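Local atomic coordinates of putative methyltransferase protein (Bacteroides fragilis, PDB entry 5BP9), a protein that binds S-adenosyl-L-homocysteine and probably transfers methyl groups from S-adenosylmethionine to a substrate not yet identified. Residues A[172-177]-A[242-247]; A[68-73]-A[225-230]; A[165-170]-A[198-203]; A[151-156]-A[181-186]. One frame throughout, in Å; residues are numbered along the deposited sequence. Where two conformers were deposited one is given.

Interactions 1 and 3 are the buried contacts, while interactions 2 and 4 are only partly buried. Interaction 3 joins two parallel strands of the seven-stranded sheet and continues into a loop whose N-H groups bond to a carboxylate; interaction 1 sets the next part of that loop against strand 236-244 of the four-stranded antiparallel sheet. That strand pairs with 226-233, which pairs in turn with 66-69 in interaction 2, where the turn beyond adds a cluster of polar side chains. In interaction 4 a turn packs on helix 180-190, with apolar rings and one lysine. Interactions 1, 3 and 4 touch S-adenosyl-L-homocysteine, and 1 and 2 touch the glycol ether.

Interaction 1: residues A[172-177]-A[242-247]; sequences GIIGRL and DWLYID. With SAH (S-adenosyl-L-homocysteine), chain D; ETE (2-{2-[2-2-(methoxy-ethoxy)-ethoxy]-ethoxy}-ethanol), chain B.
The backbones of Gly172 and Leu244 come within 4.3 Å at CA, and Leu244 N gives a nearly straight hydrogen bond (168°) to Gly172 O. That oxygen also accepts from Gly175 N, so one carbonyl both closes the turn and holds the strand. Gly172 CA sits over the six-membered ring of Trp243, 3.5 Å from its centroid, as a CH-pi contact; the opposite face carries the glycol ether, whose C23 is 3.7 Å from Trp243 CZ3. With CG anti to its backbone N (chi1 -157°), the indole is swung back under the loop, and its CH2 meets Ile173 CG1 at 3.8 Å. Leu244 CD2 packs against Ile174 CB, while Leu177 CD2 touches Ile246 CD1 at 3.7 Å. A water accepts from Arg176 NH1 and gives a weak bond to Asp242 OD1; Arg176 NH2 has its salt bridge with Glu226. Ile173 CG1 and Trp243 CH2 also reach the S-adenosyl-L-homocysteine, a wall of the cofactor pocket of a probable methyltransferase.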
# COMPACT_ATOMS: atom_id res chain seq x y z
N GLY A 172 2.81 -4.54 0.98
CA GLY A 172 3.34 -4.73 -0.35
C GLY A 172 4.58 -3.95 -0.68
O GLY A 172 5.56 -4.52 -1.19
N ILE A 173 4.53 -2.66 -0.36
CA ILE A 173 5.57 -1.66 -0.63
C ILE A 173 6.94 -2.06 -0.06
O ILE A 173 7.99 -1.68 -0.58
CB ILE A 173 5.08 -0.28 -0.12
CG1 ILE A 173 4.10 0.28 -1.17
CG2 ILE A 173 6.19 0.75 0.03
CD1 ILE A 173 3.37 1.54 -0.76
N ILE A 174 6.91 -2.80 1.05
CA ILE A 174 8.15 -3.27 1.70
C ILE A 174 8.93 -4.24 0.79
O ILE A 174 10.18 -4.30 0.81
CB ILE A 174 7.89 -3.87 3.11
CG1 ILE A 174 7.23 -2.81 4.01
CG2 ILE A 174 9.20 -4.39 3.74
CD1 ILE A 174 6.63 -3.38 5.25
N GLY A 175 8.20 -5.01 -0.02
CA GLY A 175 8.79 -5.85 -1.08
C GLY A 175 9.28 -7.21 -0.63
O GLY A 175 8.86 -8.24 -1.16
N ARG A 176 10.20 -7.20 0.33
CA ARG A 176 10.86 -8.41 0.81
C ARG A 176 11.18 -8.27 2.30
O ARG A 176 11.34 -7.17 2.81
CB ARG A 176 12.14 -8.70 -0.00
CG ARG A 176 11.87 -8.95 -1.49
CD ARG A 176 13.09 -9.39 -2.30
NE ARG A 176 13.73 -10.58 -1.75
CZ ARG A 176 13.35 -11.84 -1.99
NH1 ARG A 176 12.31 -12.11 -2.78
NH2 ARG A 176 14.01 -12.83 -1.42
N LEU A 177 11.24 -9.39 3.00
CA LEU A 177 11.57 -9.37 4.43
C LEU A 177 12.92 -8.73 4.72
O LEU A 177 13.08 -8.11 5.76
CB LEU A 177 11.51 -10.79 5.04
CG LEU A 177 10.14 -11.47 5.01
CD1 LEU A 177 10.32 -12.86 5.59
CD2 LEU A 177 9.10 -10.66 5.78
N ASP A 242 8.65 -6.37 -6.61
CA ASP A 242 8.39 -7.24 -5.47
C ASP A 242 7.20 -6.70 -4.66
O ASP A 242 7.08 -5.50 -4.45
CB ASP A 242 9.64 -7.29 -4.57
CG ASP A 242 10.85 -7.93 -5.26
OD1 ASP A 242 10.69 -8.77 -6.19
OD2 ASP A 242 11.96 -7.61 -4.85
N TRP A 243 6.33 -7.61 -4.21
CA TRP A 243 5.12 -7.22 -3.48
C TRP A 243 4.99 -8.20 -2.31
O TRP A 243 4.70 -9.36 -2.51
CB TRP A 243 3.88 -7.21 -4.39
CG TRP A 243 2.74 -6.35 -3.92
CD1 TRP A 243 1.45 -6.75 -3.64
CD2 TRP A 243 2.76 -4.93 -3.76
NE1 TRP A 243 0.69 -5.66 -3.29
CE2 TRP A 243 1.46 -4.53 -3.35
CE3 TRP A 243 3.74 -3.96 -3.93
CZ2 TRP A 243 1.14 -3.19 -3.10
CZ3 TRP A 243 3.43 -2.64 -3.67
CH2 TRP A 243 2.14 -2.26 -3.25
N LEU A 244 5.21 -7.71 -1.10
CA LEU A 244 5.19 -8.55 0.09
C LEU A 244 3.80 -8.69 0.67
O LEU A 244 3.12 -7.70 0.98
CB LEU A 244 6.09 -7.94 1.16
CG LEU A 244 6.19 -8.69 2.50
CD1 LEU A 244 6.86 -10.04 2.37
CD2 LEU A 244 6.92 -7.81 3.51
N TYR A 245 3.38 -9.94 0.85
CA TYR A 245 2.27 -10.30 1.74
C TYR A 245 2.89 -10.91 2.98
O TYR A 245 3.89 -11.60 2.88
CB TYR A 245 1.33 -11.32 1.08
CG TYR A 245 0.63 -10.80 -0.15
CD1 TYR A 245 1.31 -10.72 -1.36
CD2 TYR A 245 -0.68 -10.38 -0.10
CE1 TYR A 245 0.70 -10.21 -2.49
CE2 TYR A 245 -1.31 -9.87 -1.23
CZ TYR A 245 -0.61 -9.79 -2.43
OH TYR A 245 -1.23 -9.28 -3.57
N ILE A 246 2.34 -10.61 4.15
CA ILE A 246 2.98 -11.06 5.38
C ILE A 246 1.90 -11.45 6.38
O ILE A 246 0.93 -10.72 6.62
CB ILE A 246 3.96 -9.99 5.92
CG1 ILE A 246 4.79 -10.53 7.09
CG2 ILE A 246 3.22 -8.71 6.33
CD1 ILE A 246 5.94 -9.63 7.48
N ASP A 247 2.06 -12.65 6.94
CA ASP A 247 1.16 -13.10 8.03
C ASP A 247 1.45 -12.36 9.32
O ASP A 247 2.57 -11.84 9.51
CB ASP A 247 1.28 -14.63 8.21
CG ASP A 247 2.58 -15.03 8.82
OD1 ASP A 247 3.54 -15.24 8.09
OD2 ASP A 247 2.67 -15.07 10.06
N SAH D . -3.71 2.53 -1.67
CA SAH D . -4.32 2.47 -3.06
CB SAH D . -3.41 1.82 -4.12
CG SAH D . -2.84 0.45 -3.77
SD SAH D . -1.76 -0.12 -5.05
C SAH D . -5.62 1.72 -3.03
O SAH D . -6.02 1.18 -2.00
OXT SAH D . -6.35 1.61 -4.01
C5' SAH D . -0.16 0.30 -4.39
C4' SAH D . 0.24 1.74 -4.70
O4' SAH D . 1.50 2.00 -4.05
C3' SAH D . 0.45 2.09 -6.17
O3' SAH D . -0.31 3.27 -6.51
C2' SAH D . 1.96 2.29 -6.30
O2' SAH D . 2.38 3.16 -7.33
C1' SAH D . 2.33 2.79 -4.92
N9 SAH D . 3.73 2.60 -4.49
C8 SAH D . 4.49 1.52 -4.69
N7 SAH D . 5.67 1.59 -4.15
C5 SAH D . 5.67 2.82 -3.51
C6 SAH D . 6.63 3.51 -2.75
N6 SAH D . 7.84 3.00 -2.47
N1 SAH D . 6.31 4.74 -2.27
C2 SAH D . 5.09 5.24 -2.55
N3 SAH D . 4.10 4.67 -3.26
C4 SAH D . 4.46 3.45 -3.73
OH2 ETE B . 6.41 -0.39 -8.11
C12 ETE B . 5.09 -0.43 -8.65
C22 ETE B . 4.22 -1.03 -7.56
OH3 ETE B . 2.86 -1.01 -7.94
C13 ETE B . 0.72 -2.07 -7.55
C23 ETE B . 2.04 -1.63 -6.94
OH4 ETE B . -0.09 -2.71 -6.57
C14 ETE B . -0.23 -5.08 -6.88
C24 ETE B . -0.94 -3.75 -7.07
OH5 ETE B . -0.89 -6.10 -7.63
C15 ETE B . -2.34 -8.02 -7.32
C25 ETE B . -2.13 -6.54 -7.04
OH6 ETE B . -3.73 -8.28 -7.50
C26 ETE B . -4.01 -9.40 -8.34
O HOH W 1 10.44 -11.15 -4.46

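Interaction 2: residues A[68-73]-A[225-230]; sequences VFSSQF and GEIDFR. With ETE (2-{2-[2-2-(methoxy-ethoxy)-ethoxy]-ethoxy}-ethanol), chain B.
Phe69 CB presses onto the middle of the Arg230 guanidinium, 3.6 Å from CZ, and the arginine reaches it by an extended chain from CG to NE that folds over the neighbouring strand. A water in the plane of the guanidinium, accepting from NH2, bridges to Ser70 O. On the other side of the strands Val68 CG1 fits against Phe229 CD1 at 3.5 Å. The backbones of Phe69 and Arg230 form an antiparallel hydrogen-bonded pair, joining strands 66-69 and 226-233 of the four-stranded sheet. Past the pair, segment 68-73 curls into a turn that wraps round Asp228. Ser70 OG donates to Asp228 O and accepts from Gln72 N, making an ST turn. The carboxylate of Asp228 projects into the hollow of this turn: OD1 takes Ser71 N at 3.0 Å, and OD2 takes Ser71 OG at 2.6 Å on its syn lone pair and Gln72 NE2 from above its plane. Gln72, bent at chi2 (90°), also turns OE1 back to accept from Asp228 N at 3.0 Å, gripping both backbone and side chain of one residue. Ile227 fills the next dip: its CD1 lies 3.7 Å from Phe73 CE2, the two side chains crossing at about a right angle, while its CG2 lies over one face of the Phe229 ring and C15 of the glycol ether over the other, both offset toward the rim.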
# COMPACT_ATOMS: atom_id res chain seq x y z
N VAL A 68 -2.39 -8.00 -14.79
CA VAL A 68 -1.36 -8.29 -13.78
C VAL A 68 -0.78 -9.67 -14.04
O VAL A 68 -1.52 -10.66 -14.10
CB VAL A 68 -1.92 -8.31 -12.34
CG1 VAL A 68 -0.80 -8.39 -11.32
CG2 VAL A 68 -2.74 -7.07 -12.06
N PHE A 69 0.54 -9.71 -14.17
CA PHE A 69 1.31 -10.93 -14.39
C PHE A 69 2.18 -11.20 -13.16
O PHE A 69 2.48 -10.29 -12.40
CB PHE A 69 2.19 -10.82 -15.63
CG PHE A 69 1.46 -10.52 -16.91
CD1 PHE A 69 1.17 -9.21 -17.27
CD2 PHE A 69 1.17 -11.53 -17.81
CE1 PHE A 69 0.52 -8.92 -18.45
CE2 PHE A 69 0.54 -11.24 -19.00
CZ PHE A 69 0.20 -9.93 -19.31
N SER A 70 2.62 -12.45 -13.00
CA SER A 70 3.44 -12.84 -11.87
C SER A 70 4.23 -14.08 -12.19
O SER A 70 3.77 -14.90 -12.99
CB SER A 70 2.51 -13.14 -10.70
OG SER A 70 3.17 -13.70 -9.59
N SER A 71 5.39 -14.24 -11.56
CA SER A 71 6.12 -15.50 -11.71
C SER A 71 5.44 -16.66 -10.95
O SER A 71 5.69 -17.82 -11.28
CB SER A 71 7.58 -15.37 -11.28
OG SER A 71 7.69 -15.35 -9.88
N GLN A 72 4.57 -16.35 -9.98
CA GLN A 72 3.92 -17.34 -9.09
C GLN A 72 2.46 -17.65 -9.45
O GLN A 72 1.95 -18.71 -9.12
CB GLN A 72 3.95 -16.85 -7.64
CG GLN A 72 5.34 -16.69 -7.02
CD GLN A 72 5.97 -15.30 -7.19
OE1 GLN A 72 5.30 -14.31 -7.53
NE2 GLN A 72 7.26 -15.22 -6.95
N PHE A 73 1.78 -16.70 -10.10
CA PHE A 73 0.34 -16.79 -10.36
C PHE A 73 0.03 -16.56 -11.84
O PHE A 73 0.80 -15.90 -12.53
CB PHE A 73 -0.39 -15.74 -9.51
CG PHE A 73 -0.22 -15.94 -8.04
CD1 PHE A 73 -0.81 -17.03 -7.41
CD2 PHE A 73 0.56 -15.06 -7.28
CE1 PHE A 73 -0.65 -17.23 -6.04
CE2 PHE A 73 0.72 -15.26 -5.92
CZ PHE A 73 0.12 -16.35 -5.29
N GLY A 225 5.21 -15.40 1.13
CA GLY A 225 4.55 -14.12 0.87
C GLY A 225 5.35 -13.15 0.01
O GLY A 225 4.83 -12.08 -0.34
N GLU A 226 6.59 -13.50 -0.33
CA GLU A 226 7.43 -12.67 -1.23
C GLU A 226 7.06 -13.00 -2.69
O GLU A 226 7.61 -13.94 -3.30
CB GLU A 226 8.92 -12.89 -0.95
CG GLU A 226 9.35 -12.32 0.40
CD GLU A 226 10.80 -12.53 0.73
OE1 GLU A 226 11.45 -13.43 0.14
OE2 GLU A 226 11.30 -11.82 1.61
N ILE A 227 6.09 -12.24 -3.20
CA ILE A 227 5.51 -12.40 -4.54
C ILE A 227 6.14 -11.34 -5.45
O ILE A 227 6.61 -10.31 -4.99
CB ILE A 227 3.95 -12.17 -4.48
CG1 ILE A 227 3.30 -13.14 -3.49
CG2 ILE A 227 3.26 -12.32 -5.84
CD1 ILE A 227 3.66 -14.58 -3.73
N ASP A 228 6.14 -11.59 -6.74
CA ASP A 228 6.42 -10.55 -7.71
C ASP A 228 5.28 -10.41 -8.69
O ASP A 228 4.57 -11.37 -9.01
CB ASP A 228 7.71 -10.80 -8.45
CG ASP A 228 7.70 -12.09 -9.22
OD1 ASP A 228 7.18 -12.14 -10.36
OD2 ASP A 228 8.17 -13.08 -8.63
N PHE A 229 5.13 -9.19 -9.15
CA PHE A 229 4.10 -8.82 -10.11
C PHE A 229 4.68 -7.91 -11.20
O PHE A 229 5.73 -7.33 -11.05
CB PHE A 229 2.96 -8.08 -9.41
CG PHE A 229 2.12 -8.93 -8.50
CD1 PHE A 229 1.32 -9.94 -9.02
CD2 PHE A 229 2.05 -8.67 -7.16
CE1 PHE A 229 0.49 -10.68 -8.22
CE2 PHE A 229 1.23 -9.42 -6.34
CZ PHE A 229 0.46 -10.43 -6.87
N ARG A 230 3.92 -7.76 -12.28
CA ARG A 230 4.19 -6.77 -13.32
C ARG A 230 2.85 -6.47 -13.97
O ARG A 230 2.04 -7.36 -14.13
CB ARG A 230 5.25 -7.25 -14.34
CG ARG A 230 4.86 -8.46 -15.13
CD ARG A 230 6.03 -8.96 -15.96
NE ARG A 230 5.66 -10.17 -16.70
CZ ARG A 230 5.65 -11.42 -16.22
NH1 ARG A 230 5.96 -11.69 -14.93
NH2 ARG A 230 5.30 -12.42 -17.04
OH2 ETE B . 6.41 -0.39 -8.11
C12 ETE B . 5.09 -0.43 -8.65
C22 ETE B . 4.22 -1.03 -7.56
OH3 ETE B . 2.86 -1.01 -7.94
C13 ETE B . 0.72 -2.07 -7.55
C23 ETE B . 2.04 -1.63 -6.94
OH4 ETE B . -0.09 -2.71 -6.57
C14 ETE B . -0.23 -5.08 -6.88
C24 ETE B . -0.94 -3.75 -7.07
OH5 ETE B . -0.89 -6.10 -7.63
C15 ETE B . -2.34 -8.02 -7.32
C25 ETE B . -2.13 -6.54 -7.04
OH6 ETE B . -3.73 -8.28 -7.50
C26 ETE B . -4.01 -9.40 -8.34
O HOH W 2 4.68 -14.73 -15.75

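Interaction 3: residues A[165-170]-A[198-203]. With SAH (S-adenosyl-L-homocysteine), chain D.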
# COMPACT_ATOMS: atom_id res chain seq x y z
N LEU A 165 -0.90 5.31 7.14
CA LEU A 165 -1.82 4.32 6.58
C LEU A 165 -1.16 3.58 5.43
O LEU A 165 -0.72 4.19 4.47
CB LEU A 165 -3.09 4.97 6.04
CG LEU A 165 -4.00 5.68 7.03
CD1 LEU A 165 -5.16 6.31 6.29
CD2 LEU A 165 -4.50 4.68 8.07
N MSE A 166 -1.09 2.25 5.57
CA MSE A 166 -0.60 1.38 4.50
C MSE A 166 -1.65 0.35 4.25
O MSE A 166 -1.71 -0.70 4.92
CB MSE A 166 0.71 0.82 4.96
CG MSE A 166 1.70 1.97 5.06
SE MSE A 166 3.43 1.35 5.70
CE MSE A 166 4.08 0.73 3.94
N LEU A 167 -2.52 0.67 3.29
CA LEU A 167 -3.74 -0.12 3.04
C LEU A 167 -3.77 -0.73 1.64
O LEU A 167 -3.09 -0.26 0.75
CB LEU A 167 -4.95 0.77 3.26
CG LEU A 167 -5.09 1.36 4.67
CD1 LEU A 167 -6.32 2.27 4.71
CD2 LEU A 167 -5.17 0.30 5.75
N MSE A 168 -4.59 -1.76 1.50
CA MSE A 168 -4.72 -2.57 0.29
C MSE A 168 -3.46 -3.39 0.13
O MSE A 168 -2.65 -3.20 -0.81
CB MSE A 168 -5.08 -1.72 -0.92
CG MSE A 168 -5.87 -2.55 -1.93
SE MSE A 168 -4.78 -4.10 -2.51
CE MSE A 168 -6.21 -4.96 -3.56
N ASN A 169 -3.31 -4.36 1.02
CA ASN A 169 -2.06 -5.05 1.21
C ASN A 169 -0.93 -4.05 1.40
O ASN A 169 0.00 -3.95 0.58
CB ASN A 169 -1.71 -6.04 0.09
CG ASN A 169 -0.61 -6.97 0.51
OD1 ASN A 169 -0.73 -7.60 1.56
ND2 ASN A 169 0.49 -7.03 -0.25
N GLY A 170 -1.03 -3.32 2.51
CA GLY A 170 -0.09 -2.29 2.85
C GLY A 170 1.33 -2.74 3.02
O GLY A 170 2.24 -1.96 2.82
N LEU A 198 -1.10 1.88 10.64
CA LEU A 198 -2.21 0.95 10.41
C LEU A 198 -1.96 0.28 9.07
O LEU A 198 -1.89 0.95 8.03
CB LEU A 198 -3.55 1.68 10.45
CG LEU A 198 -3.85 2.38 11.77
CD1 LEU A 198 -5.12 3.22 11.63
CD2 LEU A 198 -3.97 1.39 12.92
N MSE A 199 -1.80 -1.04 9.10
CA MSE A 199 -1.38 -1.82 7.91
C MSE A 199 -2.21 -3.06 7.80
O MSE A 199 -2.36 -3.78 8.77
CB MSE A 199 0.10 -2.24 8.08
CG MSE A 199 0.64 -3.12 6.93
SE MSE A 199 2.42 -3.85 7.35
CE MSE A 199 3.14 -2.18 6.73
N ASP A 200 -2.72 -3.33 6.61
CA ASP A 200 -3.39 -4.59 6.35
C ASP A 200 -2.49 -5.50 5.50
O ASP A 200 -1.67 -5.04 4.72
CB ASP A 200 -4.74 -4.38 5.68
CG ASP A 200 -4.59 -4.02 4.22
OD1 ASP A 200 -3.87 -3.07 3.91
OD2 ASP A 200 -5.12 -4.71 3.36
N SER A 201 -2.66 -6.80 5.70
CA SER A 201 -2.04 -7.80 4.83
C SER A 201 -2.84 -9.10 4.89
O SER A 201 -3.96 -9.13 5.38
CB SER A 201 -0.56 -8.01 5.21
OG SER A 201 0.14 -8.65 4.15
N SER A 202 -2.22 -10.16 4.39
CA SER A 202 -2.85 -11.48 4.24
C SER A 202 -1.82 -12.56 4.49
O SER A 202 -0.66 -12.38 4.13
CB SER A 202 -3.41 -11.67 2.82
OG SER A 202 -4.50 -10.85 2.57
N ASP A 203 -2.24 -13.67 5.11
CA ASP A 203 -1.43 -14.89 5.16
C ASP A 203 -1.73 -15.74 3.93
O ASP A 203 -2.80 -16.33 3.84
CB ASP A 203 -1.72 -15.71 6.44
CG ASP A 203 -0.78 -16.85 6.62
OD1 ASP A 203 0.07 -17.08 5.71
OD2 ASP A 203 -0.87 -17.50 7.70
N SAH D . -3.71 2.53 -1.67
CA SAH D . -4.32 2.47 -3.06
CB SAH D . -3.41 1.82 -4.12
CG SAH D . -2.84 0.45 -3.77
SD SAH D . -1.76 -0.12 -5.05
C SAH D . -5.62 1.72 -3.03
O SAH D . -6.02 1.18 -2.00
OXT SAH D . -6.35 1.61 -4.01
C5' SAH D . -0.16 0.30 -4.39
C4' SAH D . 0.24 1.74 -4.70
O4' SAH D . 1.50 2.00 -4.05
C3' SAH D . 0.45 2.09 -6.17
O3' SAH D . -0.31 3.27 -6.51
C2' SAH D . 1.96 2.29 -6.30
O2' SAH D . 2.38 3.16 -7.33
C1' SAH D . 2.33 2.79 -4.92
N9 SAH D . 3.73 2.60 -4.49
C8 SAH D . 4.49 1.52 -4.69
N7 SAH D . 5.67 1.59 -4.15
C5 SAH D . 5.67 2.82 -3.51
C6 SAH D . 6.63 3.51 -2.75
N6 SAH D . 7.84 3.00 -2.47
N1 SAH D . 6.31 4.74 -2.27
C2 SAH D . 5.09 5.24 -2.55
N3 SAH D . 4.10 4.67 -3.26
C4 SAH D . 4.46 3.45 -3.73
O HOH W 3 -3.51 -8.62 1.58
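The flat carboxylate of Asp200 faces the loop that follows strand 161-166, and backbone N-H groups reach it from different directions. Asn169 N meets OD2 at 3.0 Å on the syn side, 25° out of the carboxylate plane, whereas Gly170 N approaches OD1 at 3.2 Å from well above that plane. Asp200 has CG between its backbone N and carbonyl carbon (chi1 75°), a torsion that turns the group into the bend of the loop, where both Met168 and Asn169 have positive phi. The amide of Asn169 is the second flat group: its OD1 accepts from Ser201 OG at 2.9 Å, 18° out of the carbonyl plane, and from a water that also contacts Ser202 OG. Its ND2 is bonded to Leu244 O, and Ser201 OG has further partners in Ser171 and Ile246. Before the loop the chains run as parallel strands, with Met166 N bonded to Leu198 O at 2.9 Å and Asp200 N to Met166 O. Leu165 and Leu198 lie side by side, CD2 to CD1 3.9 Å; so do the selenomethionines Met166 and Met199, SE to CE 3.7 Å. Met168 CB reaches O of the S-adenosyl-L-homocysteine at 3.2 Å. Phe183 of helix 180-190 packs on both selenomethionines, helix 92-100 covers Leu165 and Leu167, and strands 104-108 and 272-279 flank the pair in the seven-stranded sheet.

Interaction 4: residues A[151-156]-A[181-186]. With SAH (S-adenosyl-L-homocysteine), chain D.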
# COMPACT_ATOMS: atom_id res chain seq x y z
N ASN A 151 8.71 8.63 -3.30
CA ASN A 151 8.90 7.27 -2.80
C ASN A 151 9.01 7.33 -1.27
O ASN A 151 9.81 8.11 -0.75
CB ASN A 151 10.19 6.68 -3.40
CG ASN A 151 10.33 5.18 -3.17
OD1 ASN A 151 10.16 4.69 -2.05
ND2 ASN A 151 10.68 4.46 -4.22
N LEU A 152 8.22 6.51 -0.56
CA LEU A 152 8.27 6.43 0.89
C LEU A 152 9.70 6.36 1.44
O LEU A 152 9.99 6.97 2.48
CB LEU A 152 7.48 5.18 1.35
CG LEU A 152 7.49 4.86 2.85
CD1 LEU A 152 6.74 5.93 3.61
CD2 LEU A 152 6.90 3.49 3.11
N PHE A 153 10.57 5.62 0.74
CA PHE A 153 11.91 5.33 1.22
C PHE A 153 12.96 6.41 0.89
O PHE A 153 14.11 6.32 1.34
CB PHE A 153 12.37 3.97 0.72
CG PHE A 153 11.50 2.86 1.19
CD1 PHE A 153 11.48 2.51 2.54
CD2 PHE A 153 10.67 2.18 0.32
CE1 PHE A 153 10.65 1.51 2.98
CE2 PHE A 153 9.85 1.17 0.76
CZ PHE A 153 9.85 0.82 2.09
N ASP A 154 12.54 7.44 0.17
CA ASP A 154 13.45 8.52 -0.26
C ASP A 154 14.05 9.15 0.99
O ASP A 154 13.32 9.58 1.88
CB ASP A 154 12.65 9.54 -1.09
CG ASP A 154 13.50 10.58 -1.78
OD1 ASP A 154 14.54 10.98 -1.25
OD2 ASP A 154 13.08 11.02 -2.88
N GLU A 155 15.39 9.21 1.06
CA GLU A 155 16.08 9.82 2.20
C GLU A 155 15.70 11.28 2.38
O GLU A 155 15.83 11.81 3.48
CB GLU A 155 17.60 9.69 2.05
CG GLU A 155 18.11 8.27 2.11
CD GLU A 155 18.13 7.52 0.78
OE1 GLU A 155 17.63 8.07 -0.27
OE2 GLU A 155 18.67 6.38 0.81
N ARG A 156 15.30 11.94 1.29
CA ARG A 156 14.90 13.35 1.34
C ARG A 156 13.45 13.58 1.79
O ARG A 156 13.07 14.71 2.03
CB ARG A 156 15.10 14.03 -0.03
CG ARG A 156 16.50 13.92 -0.63
CD ARG A 156 16.47 14.23 -2.12
NE ARG A 156 15.63 13.29 -2.88
CZ ARG A 156 15.28 13.43 -4.16
NH1 ARG A 156 15.71 14.47 -4.87
NH2 ARG A 156 14.50 12.52 -4.74
N PRO A 181 14.28 -3.97 8.16
CA PRO A 181 15.04 -2.96 8.93
C PRO A 181 14.94 -1.54 8.31
O PRO A 181 14.71 -0.57 9.04
CB PRO A 181 16.46 -3.54 8.97
CG PRO A 181 16.26 -5.03 8.83
CD PRO A 181 15.12 -5.15 7.86
N LEU A 182 15.08 -1.43 6.99
CA LEU A 182 14.95 -0.14 6.31
C LEU A 182 13.58 0.45 6.55
O LEU A 182 13.45 1.64 6.84
CB LEU A 182 15.17 -0.31 4.80
CG LEU A 182 14.98 0.92 3.90
CD1 LEU A 182 16.16 1.86 4.01
CD2 LEU A 182 14.76 0.48 2.46
N PHE A 183 12.56 -0.39 6.43
CA PHE A 183 11.19 0.07 6.65
C PHE A 183 11.02 0.67 8.05
O PHE A 183 10.50 1.78 8.20
CB PHE A 183 10.21 -1.09 6.41
CG PHE A 183 8.81 -0.77 6.81
CD1 PHE A 183 8.08 0.18 6.10
CD2 PHE A 183 8.23 -1.35 7.92
CE1 PHE A 183 6.80 0.53 6.50
CE2 PHE A 183 6.93 -1.03 8.30
CZ PHE A 183 6.22 -0.07 7.61
N PHE A 184 11.43 -0.07 9.09
CA PHE A 184 11.25 0.40 10.45
C PHE A 184 12.12 1.61 10.77
O PHE A 184 11.71 2.49 11.53
CB PHE A 184 11.41 -0.73 11.45
CG PHE A 184 10.21 -1.65 11.47
CD1 PHE A 184 8.97 -1.15 11.87
CD2 PHE A 184 10.28 -2.98 11.07
CE1 PHE A 184 7.83 -1.97 11.88
CE2 PHE A 184 9.17 -3.80 11.12
CZ PHE A 184 7.93 -3.29 11.49
N ARG A 185 13.30 1.71 10.15
CA ARG A 185 14.11 2.93 10.28
C ARG A 185 13.38 4.14 9.72
O ARG A 185 13.38 5.20 10.34
CB ARG A 185 15.47 2.81 9.61
CG ARG A 185 16.46 1.96 10.38
CD ARG A 185 17.88 2.14 9.87
NE ARG A 185 18.11 1.66 8.50
CZ ARG A 185 18.37 0.40 8.14
NH1 ARG A 185 18.42 -0.58 9.03
NH2 ARG A 185 18.59 0.12 6.86
N LYS A 186 12.73 3.97 8.57
CA LYS A 186 11.98 5.07 7.98
C LYS A 186 10.78 5.43 8.85
O LYS A 186 10.47 6.61 9.05
CB LYS A 186 11.54 4.73 6.55
CG LYS A 186 10.89 5.89 5.81
CD LYS A 186 11.96 6.85 5.32
CE LYS A 186 11.40 8.22 5.04
NZ LYS A 186 12.46 9.10 4.47
N SAH D . -3.71 2.53 -1.67
CA SAH D . -4.32 2.47 -3.06
CB SAH D . -3.41 1.82 -4.12
CG SAH D . -2.84 0.45 -3.77
SD SAH D . -1.76 -0.12 -5.05
C SAH D . -5.62 1.72 -3.03
O SAH D . -6.02 1.18 -2.00
OXT SAH D . -6.35 1.61 -4.01
C5' SAH D . -0.16 0.30 -4.39
C4' SAH D . 0.24 1.74 -4.70
O4' SAH D . 1.50 2.00 -4.05
C3' SAH D . 0.45 2.09 -6.17
O3' SAH D . -0.31 3.27 -6.51
C2' SAH D . 1.96 2.29 -6.30
O2' SAH D . 2.38 3.16 -7.33
C1' SAH D . 2.33 2.79 -4.92
N9 SAH D . 3.73 2.60 -4.49
C8 SAH D . 4.49 1.52 -4.69
N7 SAH D . 5.67 1.59 -4.15
C5 SAH D . 5.67 2.82 -3.51
C6 SAH D . 6.63 3.51 -2.75
N6 SAH D . 7.84 3.00 -2.47
N1 SAH D . 6.31 4.74 -2.27
C2 SAH D . 5.09 5.24 -2.55
N3 SAH D . 4.10 4.67 -3.26
C4 SAH D . 4.46 3.45 -3.73
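The side chain of Lys186 leaves the helix with CG anti to the backbone N (chi1 -173°) and bends at chi2 (77°), which lays it along Leu152 O and brings NZ to Asp154 O. That hydrogen bond, 2.8 Å long, comes in tilted from the carbonyl plane; NZ also bonds to Phe157 O, so the ammonium ties down two loop carbonyls. Phe153 lowers its ring toward the helix: CD1 meets Leu182 CD2 at 3.9 Å, and CE1 approaches Phe183 CA, which lies at the edge of the ring. Leu152 CD2 comes near the edge of the Phe183 ring. Asn151 to Asp154 form a type I beta turn, and Asn151 OD1 accepts from Phe153 N at 3.0 Å in an Asx turn. The same OD1 takes a weak bond from N6 of the S-adenosyl-L-homocysteine, while Leu152 N donates to its N1 at 3.1 Å. Such adenine reading by a loop after a strand is common in Rossmann-like methyltransferases, consistent with this protein's probable activity.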